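Local coordinates for protein N-acetylmuramoyl-l-alanine amidase (PDB 3NE8) that probably cleaves the amide bond between N-acetylmuramic acid and L-alanine in bacterial peptidoglycan, as a zinc-dependent amidase of cell-wall remodelling and division, at residues A[8-13]-A[64-69]; A[50-55]-A[71-76]; A[76-81]-A[176-181]; A[26-31]-A[113-118]. All blocks are in the same frame, centred on the assembly; numbering follows the deposited sequence. Where two conformers were deposited one is given.

Interaction 1. Residues A[8-13]-A[64-69]; sequences VLDPGH and SERVKK. With ZN (zinc ion), chain B.
Arg66 sets off from its helix with CG anti to the carbonyl carbon (chi1 -60°) and runs extended to NE, which carries its guanidinium to the end of strand 5-11; Asp10 turns its CG anti to its own backbone N and meets it. The two side chains cross at about a right angle, their flat groups 75° apart. NH1 of Arg66 is shared: it makes a salt bridge to Asp10 OD1 at 2.8 Å, received on the syn side of the carboxylate, and donates to Pro11 O at 2.9 Å. NH2 of Arg66 gives a nearly straight bond (177°) to His13 O, also 2.9 Å long. All three acceptors lie at the guanidinium edge, close to its plane, although both carbonyls are approached from above their own planes. Asp10 has further partners in Thr54 through OD1 and Ser80 through OD2, while His13 is steadied at ND1 by Asp17 and binds zinc through NE2, 2.2 Å away. One buried arginine thus probably balances the charge of the Asp10 carboxylate and ties down the backbone turn leading to a zinc ligand, a second-shell grip that probably helps to place the His13 imidazole at the metal.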
loop_
_atom_site.group_PDB
_atom_site.type_symbol
_atom_site.label_atom_id
_atom_site.label_comp_id
_atom_site.label_asym_id
_atom_site.label_seq_id
_atom_site.Cartn_x
_atom_site.Cartn_y
_atom_site.Cartn_z
ATOM N N VAL A 8 -6.697 6.844 16.180
ATOM C CA VAL A 8 -7.833 6.768 17.078
ATOM C C VAL A 8 -8.304 5.332 17.142
ATOM O O VAL A 8 -8.510 4.689 16.100
ATOM C CB VAL A 8 -8.960 7.720 16.635
ATOM C CG1 VAL A 8 -10.240 7.464 17.445
ATOM C CG2 VAL A 8 -8.497 9.165 16.814
ATOM N N LEU A 9 -8.420 4.826 18.368
ATOM C CA LEU A 9 -8.913 3.487 18.639
ATOM C C LEU A 9 -10.328 3.576 19.175
ATOM O O LEU A 9 -10.612 4.376 20.070
ATOM C CB LEU A 9 -8.038 2.778 19.669
ATOM C CG LEU A 9 -6.547 2.747 19.348
ATOM C CD1 LEU A 9 -5.764 2.044 20.444
ATOM C CD2 LEU A 9 -6.275 2.091 18.004
ATOM N N ASP A 10 -11.206 2.734 18.642
ATOM C CA ASP A 10 -12.605 2.713 19.025
ATOM C C ASP A 10 -12.955 1.385 19.677
ATOM O O ASP A 10 -13.158 0.380 18.992
ATOM C CB ASP A 10 -13.482 2.913 17.783
ATOM C CG ASP A 10 -14.954 2.766 18.089
ATOM O OD1 ASP A 10 -15.401 3.400 19.068
ATOM O OD2 ASP A 10 -15.662 2.006 17.385
ATOM N N PRO A 11 -13.036 1.361 21.019
ATOM C CA PRO A 11 -13.480 0.126 21.679
ATOM C C PRO A 11 -14.974 -0.085 21.425
ATOM O O PRO A 11 -15.807 0.704 21.883
ATOM C CB PRO A 11 -13.210 0.389 23.172
ATOM C CG PRO A 11 -12.368 1.636 23.229
ATOM C CD PRO A 11 -12.706 2.418 21.993
ATOM N N GLY A 12 -15.310 -1.126 20.666
ATOM C CA GLY A 12 -16.700 -1.361 20.309
ATOM C C GLY A 12 -17.625 -1.435 21.512
ATOM O O GLY A 12 -17.241 -1.910 22.590
ATOM N N HIS A 13 -18.859 -0.970 21.313
ATOM C CA HIS A 13 -19.921 -1.066 22.318
ATOM C C HIS A 13 -19.597 -0.187 23.513
ATOM O O HIS A 13 -18.856 0.783 23.360
ATOM C CB HIS A 13 -20.219 -2.535 22.642
ATOM C CG HIS A 13 -20.345 -3.350 21.399
ATOM N ND1 HIS A 13 -21.478 -3.339 20.613
ATOM C CD2 HIS A 13 -19.425 -4.079 20.724
ATOM C CE1 HIS A 13 -21.262 -4.061 19.525
ATOM N NE2 HIS A 13 -20.023 -4.522 19.569
ATOM N N SER A 64 -21.889 7.185 14.728
ATOM C CA SER A 64 -21.527 8.461 14.129
ATOM C C SER A 64 -20.662 9.311 15.052
ATOM O O SER A 64 -19.840 10.114 14.584
ATOM C CB SER A 64 -22.779 9.237 13.728
ATOM O OG SER A 64 -23.555 9.551 14.875
ATOM N N GLU A 65 -20.856 9.178 16.361
ATOM C CA GLU A 65 -20.050 9.932 17.306
ATOM C C GLU A 65 -18.614 9.403 17.333
ATOM O O GLU A 65 -17.671 10.170 17.508
ATOM C CB GLU A 65 -20.668 9.886 18.702
ATOM C CG GLU A 65 -20.104 10.917 19.653
ATOM C CD GLU A 65 -20.569 12.328 19.329
ATOM O OE1 GLU A 65 -21.526 12.480 18.541
ATOM O OE2 GLU A 65 -19.979 13.287 19.867
ATOM N N ARG A 66 -18.449 8.095 17.161
ATOM C CA ARG A 66 -17.113 7.508 17.100
ATOM C C ARG A 66 -16.364 8.034 15.869
ATOM O O ARG A 66 -15.195 8.423 15.958
ATOM C CB ARG A 66 -17.233 5.983 17.094
ATOM C CG ARG A 66 -17.923 5.442 18.352
ATOM C CD ARG A 66 -18.365 4.008 18.170
ATOM N NE ARG A 66 -19.246 3.551 19.244
ATOM C CZ ARG A 66 -18.868 2.770 20.253
ATOM N NH1 ARG A 66 -17.605 2.361 20.359
ATOM N NH2 ARG A 66 -19.755 2.414 21.177
ATOM N N VAL A 67 -17.053 8.077 14.734
ATOM C CA VAL A 67 -16.462 8.612 13.500
ATOM C C VAL A 67 -16.102 10.086 13.675
ATOM O O VAL A 67 -15.007 10.523 13.294
ATOM C CB VAL A 67 -17.416 8.416 12.315
ATOM C CG1 VAL A 67 -16.882 9.107 11.061
ATOM C CG2 VAL A 67 -17.626 6.936 12.041
ATOM N N LYS A 68 -17.003 10.855 14.270
ATOM C CA LYS A 68 -16.766 12.275 14.490
ATOM C C LYS A 68 -15.523 12.500 15.351
ATOM O O LYS A 68 -14.741 13.414 15.105
ATOM C CB LYS A 68 -18.001 12.905 15.133
ATOM C CG LYS A 68 -17.871 14.374 15.502
ATOM C CD LYS A 68 -19.220 14.915 15.971
ATOM C CE LYS A 68 -19.092 16.281 16.630
ATOM N NZ LYS A 68 -18.515 16.186 18.001
ATOM N N LYS A 69 -15.339 11.664 16.367
ATOM C CA LYS A 69 -14.170 11.801 17.232
ATOM C C LYS A 69 -12.874 11.574 16.455
ATOM O O LYS A 69 -11.889 12.279 16.669
ATOM C CB LYS A 69 -14.275 10.863 18.440
ATOM C CG LYS A 69 -15.332 11.295 19.456
ATOM C CD LYS A 69 -15.502 10.250 20.555
ATOM C CE LYS A 69 -16.532 10.668 21.603
ATOM N NZ LYS A 69 -16.175 11.951 22.269
HETATM ZN ZN ZN B . -19.045 -5.716 18.059
#

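Interaction 2. Residues A[50-55]-A[71-76]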
loop_
_atom_site.group_PDB
_atom_site.type_symbol
_atom_site.label_atom_id
_atom_site.label_comp_id
_atom_site.label_asym_id
_atom_site.label_seq_id
_atom_site.Cartn_x
_atom_site.Cartn_y
_atom_site.Cartn_z
ATOM N N ILE A 50 0.766 9.202 18.240
ATOM C CA ILE A 50 -0.120 9.833 19.211
ATOM C C ILE A 50 -1.472 9.140 19.128
ATOM O O ILE A 50 -2.033 8.992 18.043
ATOM C CB ILE A 50 -0.272 11.327 18.925
ATOM C CG1 ILE A 50 1.089 12.021 19.023
ATOM C CG2 ILE A 50 -1.252 11.965 19.898
ATOM C CD1 ILE A 50 1.013 13.505 18.800
ATOM N N VAL A 51 -1.978 8.703 20.275
ATOM C CA VAL A 51 -3.147 7.839 20.319
ATOM C C VAL A 51 -4.267 8.474 21.113
ATOM O O VAL A 51 -4.026 9.068 22.163
ATOM C CB VAL A 51 -2.807 6.521 21.034
ATOM C CG1 VAL A 51 -4.008 5.576 21.039
ATOM C CG2 VAL A 51 -1.604 5.866 20.392
ATOM N N ALA A 52 -5.493 8.337 20.630
ATOM C CA ALA A 52 -6.667 8.683 21.417
ATOM C C ALA A 52 -7.678 7.557 21.289
ATOM O O ALA A 52 -7.691 6.832 20.290
ATOM C CB ALA A 52 -7.274 9.998 20.953
ATOM N N LEU A 53 -8.508 7.395 22.310
ATOM C CA LEU A 53 -9.609 6.445 22.291
ATOM C C LEU A 53 -10.942 7.192 22.155
ATOM O O LEU A 53 -11.097 8.290 22.705
ATOM C CB LEU A 53 -9.610 5.611 23.579
ATOM C CG LEU A 53 -8.801 4.314 23.574
ATOM C CD1 LEU A 53 -7.324 4.542 23.233
ATOM C CD2 LEU A 53 -8.931 3.593 24.910
ATOM N N THR A 54 -11.902 6.610 21.439
ATOM C CA THR A 54 -13.235 7.209 21.376
ATOM C C THR A 54 -13.895 7.249 22.762
ATOM O O THR A 54 -14.636 8.176 23.066
ATOM C CB THR A 54 -14.146 6.467 20.393
ATOM O OG1 THR A 54 -14.197 5.095 20.774
ATOM C CG2 THR A 54 -13.624 6.602 18.955
ATOM N N ARG A 55 -13.677 6.199 23.550
ATOM C CA ARG A 55 -14.076 6.146 24.954
ATOM C C ARG A 55 -12.949 5.495 25.724
ATOM O O ARG A 55 -12.304 4.558 25.236
ATOM C CB ARG A 55 -15.364 5.342 25.152
ATOM C CG ARG A 55 -15.228 3.844 24.856
ATOM C CD ARG A 55 -16.558 3.125 24.999
ATOM N NE ARG A 55 -16.506 1.699 24.665
ATOM C CZ ARG A 55 -16.350 0.716 25.548
ATOM N NH1 ARG A 55 -16.187 0.994 26.838
ATOM N NH2 ARG A 55 -16.364 -0.546 25.150
ATOM N N GLN A 71 -12.415 12.197 13.266
ATOM C CA GLN A 71 -12.233 13.382 12.436
ATOM C C GLN A 71 -11.795 14.593 13.250
ATOM O O GLN A 71 -10.928 15.349 12.825
ATOM C CB GLN A 71 -13.517 13.687 11.668
ATOM C CG GLN A 71 -13.887 12.603 10.674
ATOM C CD GLN A 71 -15.242 12.827 10.063
ATOM O OE1 GLN A 71 -16.215 13.095 10.766
ATOM N NE2 GLN A 71 -15.319 12.727 8.743
ATOM N N GLU A 72 -12.396 14.788 14.417
ATOM C CA GLU A 72 -12.037 15.902 15.290
ATOM C C GLU A 72 -10.574 15.835 15.722
ATOM O O GLU A 72 -9.931 16.867 15.945
ATOM C CB GLU A 72 -12.956 15.934 16.515
ATOM C CG GLU A 72 -14.386 16.338 16.188
ATOM C CD GLU A 72 -15.341 16.155 17.357
ATOM O OE1 GLU A 72 -16.411 16.797 17.345
ATOM O OE2 GLU A 72 -15.028 15.371 18.279
ATOM N N PHE A 73 -10.052 14.615 15.839
ATOM C CA PHE A 73 -8.667 14.390 16.255
ATOM C C PHE A 73 -7.695 14.550 15.081
ATOM O O PHE A 73 -6.481 14.446 15.266
ATOM C CB PHE A 73 -8.535 12.969 16.832
ATOM C CG PHE A 73 -7.279 12.733 17.637
ATOM C CD1 PHE A 73 -7.112 13.347 18.863
ATOM C CD2 PHE A 73 -6.299 11.857 17.197
ATOM C CE1 PHE A 73 -5.965 13.126 19.624
ATOM C CE2 PHE A 73 -5.163 11.622 17.959
ATOM C CZ PHE A 73 -4.997 12.258 19.170
ATOM N N ASP A 74 -8.207 14.763 13.871
ATOM C CA ASP A 74 -7.362 14.749 12.676
ATOM C C ASP A 74 -6.598 13.430 12.579
ATOM O O ASP A 74 -5.397 13.401 12.307
ATOM C CB ASP A 74 -6.409 15.951 12.652
ATOM C CG ASP A 74 -7.120 17.254 12.348
ATOM O OD1 ASP A 74 -8.222 17.217 11.756
ATOM O OD2 ASP A 74 -6.579 18.319 12.699
ATOM N N ALA A 75 -7.299 12.332 12.826
ATOM C CA ALA A 75 -6.684 11.011 12.798
ATOM C C ALA A 75 -6.129 10.673 11.426
ATOM O O ALA A 75 -6.735 11.000 10.409
ATOM C CB ALA A 75 -7.693 9.944 13.205
ATOM N N ASP A 76 -4.979 10.002 11.418
ATOM C CA ASP A 76 -4.423 9.391 10.215
ATOM C C ASP A 76 -4.905 7.960 10.012
ATOM O O ASP A 76 -4.719 7.381 8.940
ATOM C CB ASP A 76 -2.899 9.403 10.296
ATOM C CG ASP A 76 -2.334 10.801 10.374
ATOM O OD1 ASP A 76 -2.663 11.622 9.485
ATOM O OD2 ASP A 76 -1.560 11.083 11.317
#
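Phe73 reaches across to strand 49-53 and lays one face of its ring on the methyl group of Ala52. This is the tight part of the contact: Ala52 CB sits 3.7 Å from the centroid of the Phe73 ring and 17° off the ring normal, a clear CH-pi approach, with the methyl displaced slightly toward the CE1 side of the ring. The ring gets there because CG of Phe73 stands anti to the backbone N (chi1 -164°), swinging it away from the end of its helix and over the strand. Val8 of the adjacent strand touches the same side chain, and Arg6 adds a cation-pi interaction.

Toward Ile50 the packing thins out. Its CG2 branch meets the ring at the edge, near the ring plane, 3.8 Å from Phe73 CZ, and Ile50 is itself exposed at the surface. The interface is small, 142 Å² counting both sides, and wholly apolar between the segments. Beyond the ring the chain turns into solvent: Asp74, exposed, takes a positive phi of 55° and its N bonds back to Gln71 O at 3.0 Å, part of the Schellman motif that closes the helix.

Strand 49-53, helix 63-72 and strand 77-82 follow one another in the chain, and the two strands run parallel with strand 5-11 lying between them in the sheet. Phe73 lies at the end of the helix of this beta-alpha-beta crossover and packs it on the first strand, in an alpha/beta fold built on a mixed sheet.

Interaction 3. Residues A[76-81]-A[176-181]; sequences DLFISI and FQVLKA
Val178 drives its two methyl groups into strand 77-82, one at Ser80 and the other at Phe78. From CB, directed at the strand, the side chain forks. CG1 takes the crowded position between the backbone N and the carbonyl carbon (chi1 81°), and from there it packs on Ser80, 3.8 Å from OG and 3.9 Å from CB. CG2, anti to the backbone N, goes to the ring of Phe78, lying 3.9 Å from both CE2 and CZ. The valine's carbonyl joins in as well: Val178 O comes to 3.3 Å from Phe78 CE2, obliquely to the ring. Phe78 and Val178 cross at about a right angle. Ser80 OG touches the methyl without a polar bond; its hydrogen-bond partners are Asp10 OD2 and His82 NE2, the latter on a histidine that binds zinc through its other ring nitrogen. The valine therefore packs against the second shell of the metal site. Around this buried patch, Phe78 is flanked by Val8 of strand 5-11 and Ser186 of strand 186-190 and meets Ala70 of helix 63-72, while the loop carrying Val178 touches the same helix through Ala181 on Val67.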
loop_
_atom_site.group_PDB
_atom_site.type_symbol
_atom_site.label_atom_id
_atom_site.label_comp_id
_atom_site.label_asym_id
_atom_site.label_seq_id
_atom_site.Cartn_x
_atom_site.Cartn_y
_atom_site.Cartn_z
ATOM N N ASP A 76 -4.979 10.002 11.418
ATOM C CA ASP A 76 -4.423 9.391 10.215
ATOM C C ASP A 76 -4.905 7.960 10.012
ATOM O O ASP A 76 -4.719 7.381 8.940
ATOM C CB ASP A 76 -2.899 9.403 10.296
ATOM C CG ASP A 76 -2.334 10.801 10.374
ATOM O OD1 ASP A 76 -2.663 11.622 9.485
ATOM O OD2 ASP A 76 -1.560 11.083 11.317
ATOM N N LEU A 77 -5.509 7.378 11.041
ATOM C CA LEU A 77 -5.966 5.993 11.017
ATOM C C LEU A 77 -6.969 5.819 12.145
ATOM O O LEU A 77 -6.780 6.360 13.241
ATOM C CB LEU A 77 -4.779 5.038 11.216
ATOM C CG LEU A 77 -5.089 3.540 11.281
ATOM C CD1 LEU A 77 -5.729 3.015 9.994
ATOM C CD2 LEU A 77 -3.826 2.755 11.602
ATOM N N PHE A 78 -8.019 5.052 11.877
ATOM C CA PHE A 78 -9.093 4.753 12.814
ATOM C C PHE A 78 -9.280 3.242 12.839
ATOM O O PHE A 78 -9.429 2.612 11.784
ATOM C CB PHE A 78 -10.379 5.444 12.350
ATOM C CG PHE A 78 -11.587 5.132 13.191
ATOM C CD1 PHE A 78 -11.750 5.704 14.445
ATOM C CD2 PHE A 78 -12.568 4.263 12.728
ATOM C CE1 PHE A 78 -12.882 5.440 15.218
ATOM C CE2 PHE A 78 -13.686 3.975 13.498
ATOM C CZ PHE A 78 -13.846 4.575 14.750
ATOM N N ILE A 79 -9.258 2.657 14.035
ATOM C CA ILE A 79 -9.406 1.216 14.205
ATOM C C ILE A 79 -10.528 0.939 15.196
ATOM O O ILE A 79 -10.433 1.323 16.367
ATOM C CB ILE A 79 -8.100 0.576 14.728
ATOM C CG1 ILE A 79 -6.918 0.888 13.796
ATOM C CG2 ILE A 79 -8.282 -0.921 14.890
ATOM C CD1 ILE A 79 -5.571 0.424 14.330
ATOM N N SER A 80 -11.586 0.287 14.730
ATOM C CA SER A 80 -12.672 -0.112 15.611
ATOM C C SER A 80 -12.447 -1.556 16.023
ATOM O O SER A 80 -12.227 -2.434 15.174
ATOM C CB SER A 80 -14.017 0.044 14.906
ATOM O OG SER A 80 -15.099 -0.149 15.813
ATOM N N ILE A 81 -12.502 -1.798 17.329
ATOM C CA ILE A 81 -12.101 -3.069 17.927
ATOM C C ILE A 81 -13.329 -3.814 18.445
ATOM O O ILE A 81 -14.109 -3.254 19.224
ATOM C CB ILE A 81 -11.136 -2.791 19.098
ATOM C CG1 ILE A 81 -9.856 -2.120 18.583
ATOM C CG2 ILE A 81 -10.827 -4.063 19.891
ATOM C CD1 ILE A 81 -9.105 -1.325 19.616
ATOM N N PHE A 176 -20.221 -1.372 7.114
ATOM C CA PHE A 176 -20.143 -0.992 8.528
ATOM C C PHE A 176 -20.200 0.532 8.682
ATOM O O PHE A 176 -19.325 1.247 8.177
ATOM C CB PHE A 176 -18.832 -1.490 9.140
ATOM C CG PHE A 176 -18.748 -2.982 9.290
ATOM C CD1 PHE A 176 -19.276 -3.609 10.403
ATOM C CD2 PHE A 176 -18.119 -3.754 8.325
ATOM C CE1 PHE A 176 -19.189 -4.990 10.546
ATOM C CE2 PHE A 176 -18.028 -5.127 8.464
ATOM C CZ PHE A 176 -18.557 -5.746 9.570
ATOM N N GLN A 177 -21.212 1.029 9.386
ATOM C CA GLN A 177 -21.363 2.472 9.548
ATOM C C GLN A 177 -20.208 3.123 10.310
ATOM O O GLN A 177 -19.909 4.298 10.102
ATOM C CB GLN A 177 -22.701 2.806 10.216
ATOM C CG GLN A 177 -23.912 2.412 9.386
ATOM C CD GLN A 177 -23.807 2.881 7.952
ATOM O OE1 GLN A 177 -23.973 4.067 7.658
ATOM N NE2 GLN A 177 -23.525 1.953 7.046
ATOM N N VAL A 178 -19.536 2.366 11.167
ATOM C CA VAL A 178 -18.433 2.953 11.922
ATOM C C VAL A 178 -17.205 3.195 11.037
ATOM O O VAL A 178 -16.269 3.888 11.451
ATOM C CB VAL A 178 -18.076 2.107 13.165
ATOM C CG1 VAL A 178 -17.188 0.922 12.797
ATOM C CG2 VAL A 178 -17.411 2.976 14.229
ATOM N N LEU A 179 -17.226 2.652 9.816
ATOM C CA LEU A 179 -16.111 2.799 8.882
ATOM C C LEU A 179 -16.371 3.868 7.813
ATOM O O LEU A 179 -15.662 3.915 6.807
ATOM C CB LEU A 179 -15.787 1.451 8.220
ATOM C CG LEU A 179 -15.437 0.290 9.157
ATOM C CD1 LEU A 179 -15.061 -0.962 8.359
ATOM C CD2 LEU A 179 -14.315 0.686 10.124
ATOM N N LYS A 180 -17.359 4.731 8.041
ATOM C CA LYS A 180 -17.814 5.691 7.033
ATOM C C LYS A 180 -17.027 6.999 6.916
ATOM O O LYS A 180 -17.386 7.838 6.090
ATOM C CB LYS A 180 -19.289 6.036 7.271
ATOM C CG LYS A 180 -20.252 4.892 7.028
ATOM C CD LYS A 180 -20.704 4.838 5.583
ATOM C CE LYS A 180 -21.699 3.709 5.373
ATOM N NZ LYS A 180 -22.230 3.680 3.985
ATOM N N ALA A 181 -15.974 7.206 7.705
ATOM C CA ALA A 181 -15.220 8.461 7.566
ATOM C C ALA A 181 -14.702 8.586 6.126
ATOM O O ALA A 181 -13.986 7.704 5.654
ATOM C CB ALA A 181 -14.052 8.508 8.540
#

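Interaction 4. Residues A[26-31]-A[113-118]; sequences ILEKDV and ESENKV. With ZN (zinc ion), chain B.
Glu28 and Glu115 meet only through the zinc ion, each binding it with OE2 at 2.2 Å. They take nearly opposite positions on the metal, the angle from Glu28 OE2 through zinc to Glu115 OE2 being 171°, which sets these two oxygens 4.4 Å apart. Each carboxylate binds through one oxygen: OE1 stays 3.3 Å from zinc in Glu28 and 3.5 Å in Glu115. His13, His82 and Asp84 also bind the zinc. Glu28 arrives straight, extended beyond a CG that is anti to the backbone N, whereas Glu115 has to fold at chi2 (-60°) to bring its tip round. Further out, Ala20 N donates to Glu28 OE1 and Ala83 N to its OE2, which probably fixes the rotation of the carboxylate. Leu27, the N-cap, takes Asp30 N at 2.9 Å and Val31 N at 3.1 Å on its O, so Glu28 projects from a firm first turn. A ligand such as Glu115 filling a position on the zinc is consistent with a switched-off state of the enzyme. Helix 28-45 thus brings one carboxylate from its beginning, and helix 106-116, which follows strand 94-99, brings the other from its last turns.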
loop_
_atom_site.group_PDB
_atom_site.type_symbol
_atom_site.label_atom_id
_atom_site.label_comp_id
_atom_site.label_asym_id
_atom_site.label_seq_id
_atom_site.Cartn_x
_atom_site.Cartn_y
_atom_site.Cartn_z
ATOM N N ILE A 26 -18.063 -13.102 30.231
ATOM C CA ILE A 26 -17.272 -11.977 29.751
ATOM C C ILE A 26 -18.020 -11.206 28.652
ATOM O O ILE A 26 -18.644 -11.809 27.770
ATOM C CB ILE A 26 -15.882 -12.443 29.267
ATOM C CG1 ILE A 26 -14.965 -11.243 29.015
ATOM C CG2 ILE A 26 -16.010 -13.331 28.029
ATOM C CD1 ILE A 26 -13.508 -11.633 28.874
ATOM N N LEU A 27 -17.949 -9.876 28.708
ATOM C CA LEU A 27 -18.667 -9.019 27.764
ATOM C C LEU A 27 -17.744 -8.375 26.746
ATOM O O LEU A 27 -16.669 -7.868 27.088
ATOM C CB LEU A 27 -19.401 -7.900 28.506
ATOM C CG LEU A 27 -20.557 -8.306 29.419
ATOM C CD1 LEU A 27 -21.147 -7.073 30.087
ATOM C CD2 LEU A 27 -21.614 -9.029 28.608
ATOM N N GLU A 28 -18.200 -8.357 25.499
ATOM C CA GLU A 28 -17.468 -7.710 24.428
ATOM C C GLU A 28 -17.051 -6.285 24.797
ATOM O O GLU A 28 -15.905 -5.903 24.562
ATOM C CB GLU A 28 -18.299 -7.711 23.145
ATOM C CG GLU A 28 -17.586 -7.082 21.972
ATOM C CD GLU A 28 -18.420 -7.074 20.719
ATOM O OE1 GLU A 28 -19.614 -7.443 20.773
ATOM O OE2 GLU A 28 -17.868 -6.667 19.676
ATOM N N LYS A 29 -17.949 -5.505 25.397
ATOM C CA LYS A 29 -17.610 -4.114 25.684
ATOM C C LYS A 29 -16.409 -3.997 26.613
ATOM O O LYS A 29 -15.675 -3.007 26.557
ATOM C CB LYS A 29 -18.808 -3.350 26.267
ATOM C CG LYS A 29 -19.239 -3.779 27.665
ATOM C CD LYS A 29 -20.139 -2.728 28.296
ATOM C CE LYS A 29 -20.655 -3.159 29.661
ATOM N NZ LYS A 29 -21.413 -2.041 30.309
ATOM N N ASP A 30 -16.218 -4.985 27.479
ATOM C CA ASP A 30 -15.072 -4.955 28.383
ATOM C C ASP A 30 -13.793 -5.444 27.711
ATOM O O ASP A 30 -12.715 -4.899 27.937
ATOM C CB ASP A 30 -15.358 -5.759 29.654
ATOM C CG ASP A 30 -16.507 -5.172 30.478
ATOM O OD1 ASP A 30 -16.647 -3.935 30.527
ATOM O OD2 ASP A 30 -17.275 -5.961 31.064
ATOM N N VAL A 31 -13.918 -6.467 26.877
ATOM C CA VAL A 31 -12.785 -6.981 26.123
ATOM C C VAL A 31 -12.249 -5.917 25.165
ATOM O O VAL A 31 -11.034 -5.752 25.027
ATOM C CB VAL A 31 -13.187 -8.243 25.308
ATOM C CG1 VAL A 31 -12.086 -8.640 24.317
ATOM C CG2 VAL A 31 -13.526 -9.395 26.237
ATOM N N GLU A 113 -24.903 -5.891 9.448
ATOM C CA GLU A 113 -26.301 -5.587 9.735
ATOM C C GLU A 113 -26.522 -5.500 11.235
ATOM O O GLU A 113 -27.137 -4.556 11.735
ATOM C CB GLU A 113 -27.223 -6.658 9.150
ATOM C CG GLU A 113 -27.328 -6.640 7.632
ATOM C CD GLU A 113 -28.084 -7.841 7.082
ATOM O OE1 GLU A 113 -28.409 -7.840 5.875
ATOM O OE2 GLU A 113 -28.354 -8.785 7.855
ATOM N N SER A 114 -26.011 -6.491 11.955
ATOM C CA SER A 114 -26.193 -6.547 13.398
ATOM C C SER A 114 -25.409 -5.454 14.118
ATOM O O SER A 114 -25.914 -4.827 15.054
ATOM C CB SER A 114 -25.784 -7.920 13.932
ATOM O OG SER A 114 -26.688 -8.916 13.499
ATOM N N GLU A 115 -24.171 -5.229 13.695
ATOM C CA GLU A 115 -23.314 -4.258 14.358
ATOM C C GLU A 115 -23.762 -2.816 14.134
ATOM O O GLU A 115 -23.512 -1.944 14.971
ATOM C CB GLU A 115 -21.855 -4.474 13.953
ATOM C CG GLU A 115 -21.296 -5.737 14.572
ATOM C CD GLU A 115 -21.351 -5.646 16.074
ATOM O OE1 GLU A 115 -22.265 -6.233 16.710
ATOM O OE2 GLU A 115 -20.503 -4.921 16.619
ATOM N N ASN A 116 -24.442 -2.567 13.023
ATOM C CA ASN A 116 -24.994 -1.245 12.765
ATOM C C ASN A 116 -26.224 -0.962 13.615
ATOM O O ASN A 116 -26.502 0.191 13.952
ATOM C CB ASN A 116 -25.347 -1.083 11.287
ATOM C CG ASN A 116 -24.115 -0.957 10.398
ATOM O OD1 ASN A 116 -23.019 -0.608 10.862
ATOM N ND2 ASN A 116 -24.295 -1.228 9.112
ATOM N N LYS A 117 -26.951 -2.005 13.987
ATOM C CA LYS A 117 -28.200 -1.845 14.725
ATOM C C LYS A 117 -28.013 -1.468 16.189
ATOM O O LYS A 117 -28.966 -1.077 16.854
ATOM C CB LYS A 117 -29.040 -3.117 14.622
ATOM C CG LYS A 117 -29.604 -3.351 13.232
ATOM C CD LYS A 117 -30.264 -4.711 13.100
ATOM C CE LYS A 117 -30.671 -4.974 11.658
ATOM N NZ LYS A 117 -31.204 -6.352 11.467
ATOM N N VAL A 118 -26.790 -1.581 16.700
ATOM C CA VAL A 118 -26.578 -1.301 18.124
ATOM C C VAL A 118 -26.865 0.146 18.525
ATOM O O VAL A 118 -27.137 0.417 19.703
ATOM C CB VAL A 118 -25.172 -1.711 18.613
ATOM C CG1 VAL A 118 -24.966 -3.206 18.423
ATOM C CG2 VAL A 118 -24.103 -0.899 17.912
HETATM ZN ZN ZN B . -19.045 -5.716 18.059
#

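Interactions 1 and 4 meet at the zinc, where His13 NE2 of interaction 1 lies 3.0 Å from Glu115 OE2 of interaction 4. Behind them, interactions 1, 2 and 3 lie on three adjacent strands: Leu9 N to Ala52 O (2.9 Å) links interactions 1 and 2, and Asp10 N to Ile79 O (2.8 Å) links 1 and 3, whose centres are just 7 Å apart. Interaction 2 is the most remote from the metal, its centre 21 Å from that of interaction 4, yet Arg55 NH2 reaches Lys29 O at 2.9 Å. Interactions 3 and 4 are joined by Gln177 N and Asn116 OD1, 2.9 Å apart, which ties the loop of interaction 3 to the helix that carries Glu115.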